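Local coordinates for protein SPT6 (Antonospora locustae, PDB 2XP1) that probably acts as a transcription elongation factor whose tandem SH2 domains enable interaction with RNA polymerase II, at residues A[114-118]-A[140-146]. Residues are numbered along the deposited sequence; the frame is centred on the assembly and turned at random.
Sequences LLSSF and AYNNGSI
Asn-142, Leu-115 and Phe-118 carry most of the contact between the end of helix 112-116 with the turn after it (114-118) and the end of strand 136-142 with the hairpin loop that follows (140-146). The polar link is a single short bond: Asn-142 ND2 donates to Leu-115 O at 2.7 Å, with an N-H...O angle of 160°. The acceptor lies in the amide plane; its carbonyl belongs to the last turn of the helix, and the donor sits nearly on the line of the C=O bond. CB of Asn-142 points toward the helix, and chi1 of -160° extends the amide away from the backbone N to reach that carbonyl. Its other end, OD1, accepts a weak bond of 3.3 Å from Gly-144 N, and the two bonds together would limit rotation of the amide.

The amide oxygen of the same group lies over one face of the Phe-118 ring, whose plane is 27° from that of the amide, and Phe-118 CB comes within 3.5 Å of Asn-142 ND2. The ring's rim carbons run close to the loop backbone: CD1 is 3.1 Å from Asn-142 O, and CZ approaches Gly-144 N obliquely at 3.5 Å. Val-124 of the neighbouring strand also touches Phe-118.

Leu-115 supplies the buried apolar part. Both its methyls touch Ala-140 and Ile-146; CD1 to Ile-146 CG2, 3.6 Å, is the closest approach, and CD2 lies by Ala-140 O and 4.0 Å from Ala-140 CB.

Backbone bonds pair Asn-142 with Val-124 and Tyr-141 with Leu-147, placing strand 136-142 between two antiparallel neighbours. The SH2 fold is a central antiparallel sheet flanked by two helices; helix 112-116, preceding strand 124-129, packs at the turn end of the hairpin in the position expected for the first helix of the second SH2 domain.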
loop_
_atom_site.group_PDB
_atom_site.type_symbol
_atom_site.label_atom_id
_atom_site.label_comp_id
_atom_site.label_asym_id
_atom_site.label_seq_id
_atom_site.Cartn_x
_atom_site.Cartn_y
_atom_site.Cartn_z
ATOM N N LEU A 114 32.319 -4.972 -9.050
ATOM C CA LEU A 114 31.965 -3.586 -9.282
ATOM C C LEU A 114 32.167 -2.720 -8.034
ATOM O O LEU A 114 32.759 -1.644 -8.121
ATOM C CB LEU A 114 30.543 -3.480 -9.827
ATOM C CG LEU A 114 30.202 -2.158 -10.525
ATOM C CD1 LEU A 114 30.837 -2.038 -11.926
ATOM C CD2 LEU A 114 28.686 -1.968 -10.586
ATOM N N LEU A 115 31.710 -3.200 -6.877
ATOM C CA LEU A 115 31.875 -2.455 -5.624
ATOM C C LEU A 115 33.358 -2.188 -5.268
ATOM O O LEU A 115 33.659 -1.245 -4.537
ATOM C CB LEU A 115 31.143 -3.144 -4.455
ATOM C CG LEU A 115 29.614 -3.229 -4.306
ATOM C CD1 LEU A 115 29.270 -4.250 -3.251
ATOM C CD2 LEU A 115 28.947 -1.921 -3.930
ATOM N N SER A 116 34.266 -3.009 -5.802
ATOM C CA SER A 116 35.699 -2.923 -5.486
ATOM C C SER A 116 36.438 -2.023 -6.441
ATOM O O SER A 116 37.611 -1.687 -6.203
ATOM C CB SER A 116 36.352 -4.306 -5.532
ATOM O OG SER A 116 36.015 -5.077 -4.394
ATOM N N SER A 117 35.761 -1.649 -7.526
ATOM C CA SER A 117 36.363 -0.825 -8.579
ATOM C C SER A 117 36.421 0.653 -8.199
ATOM O O SER A 117 36.938 1.469 -8.965
ATOM C CB SER A 117 35.589 -0.981 -9.889
ATOM O OG SER A 117 34.340 -0.312 -9.815
ATOM N N PHE A 118 35.874 0.965 -7.020
ATOM C CA PHE A 118 35.757 2.328 -6.451
ATOM C C PHE A 118 37.081 3.106 -6.450
ATOM O O PHE A 118 38.063 2.638 -5.887
ATOM C CB PHE A 118 35.137 2.222 -5.033
ATOM C CG PHE A 118 35.164 3.509 -4.224
ATOM C CD1 PHE A 118 34.027 4.305 -4.122
ATOM C CD2 PHE A 118 36.326 3.912 -3.537
ATOM C CE1 PHE A 118 34.044 5.493 -3.360
ATOM C CE2 PHE A 118 36.351 5.096 -2.781
ATOM C CZ PHE A 118 35.208 5.884 -2.686
ATOM N N ALA A 140 23.384 -2.005 -2.605
ATOM C CA ALA A 140 24.741 -1.950 -2.063
ATOM C C ALA A 140 25.482 -0.773 -2.653
ATOM O O ALA A 140 25.440 -0.549 -3.858
ATOM C CB ALA A 140 25.514 -3.229 -2.383
ATOM N N TYR A 141 26.167 -0.016 -1.813
ATOM C CA TYR A 141 26.912 1.099 -2.335
ATOM C C TYR A 141 28.234 1.353 -1.655
ATOM O O TYR A 141 28.385 1.082 -0.473
ATOM C CB TYR A 141 26.056 2.352 -2.403
ATOM C CG TYR A 141 25.605 2.914 -1.094
ATOM C CD1 TYR A 141 26.243 4.034 -0.558
ATOM C CD2 TYR A 141 24.504 2.383 -0.413
ATOM C CE1 TYR A 141 25.838 4.596 0.649
ATOM C CE2 TYR A 141 24.069 2.952 0.800
ATOM C CZ TYR A 141 24.752 4.067 1.317
ATOM O OH TYR A 141 24.370 4.666 2.503
ATOM N N ASN A 142 29.181 1.887 -2.419
ATOM C CA ASN A 142 30.511 2.177 -1.927
ATOM C C ASN A 142 30.880 3.660 -2.114
ATOM O O ASN A 142 31.003 4.158 -3.255
ATOM C CB ASN A 142 31.524 1.236 -2.589
ATOM C CG ASN A 142 32.828 1.123 -1.811
ATOM O OD1 ASN A 142 32.973 1.681 -0.722
ATOM N ND2 ASN A 142 33.789 0.400 -2.375
ATOM N N ASN A 143 31.028 4.349 -0.973
ATOM C CA ASN A 143 31.394 5.771 -0.892
ATOM C C ASN A 143 32.701 5.968 -0.100
ATOM O O ASN A 143 33.061 7.077 0.260
ATOM C CB ASN A 143 30.259 6.575 -0.234
ATOM C CG ASN A 143 30.022 6.189 1.241
ATOM O OD1 ASN A 143 30.634 5.256 1.770
ATOM N ND2 ASN A 143 29.128 6.916 1.902
ATOM N N GLY A 144 33.413 4.874 0.133
ATOM C CA GLY A 144 34.511 4.827 1.081
ATOM C C GLY A 144 34.370 3.481 1.758
ATOM O O GLY A 144 35.278 2.643 1.680
ATOM N N SER A 145 33.212 3.264 2.390
ATOM C CA SER A 145 32.821 1.929 2.875
ATOM C C SER A 145 31.559 1.351 2.188
ATOM O O SER A 145 30.621 2.086 1.847
ATOM C CB SER A 145 32.693 1.891 4.418
ATOM O OG SER A 145 32.130 3.085 4.956
ATOM N N ILE A 146 31.558 0.035 1.981
ATOM C CA ILE A 146 30.404 -0.671 1.426
ATOM C C ILE A 146 29.252 -0.765 2.460
ATOM O O ILE A 146 29.373 -1.470 3.465
ATOM C CB ILE A 146 30.803 -2.074 0.861
ATOM C CG1 ILE A 146 32.074 -1.976 0.017
ATOM C CG2 ILE A 146 29.686 -2.674 -0.005
ATOM C CD1 ILE A 146 32.842 -3.300 -0.133
#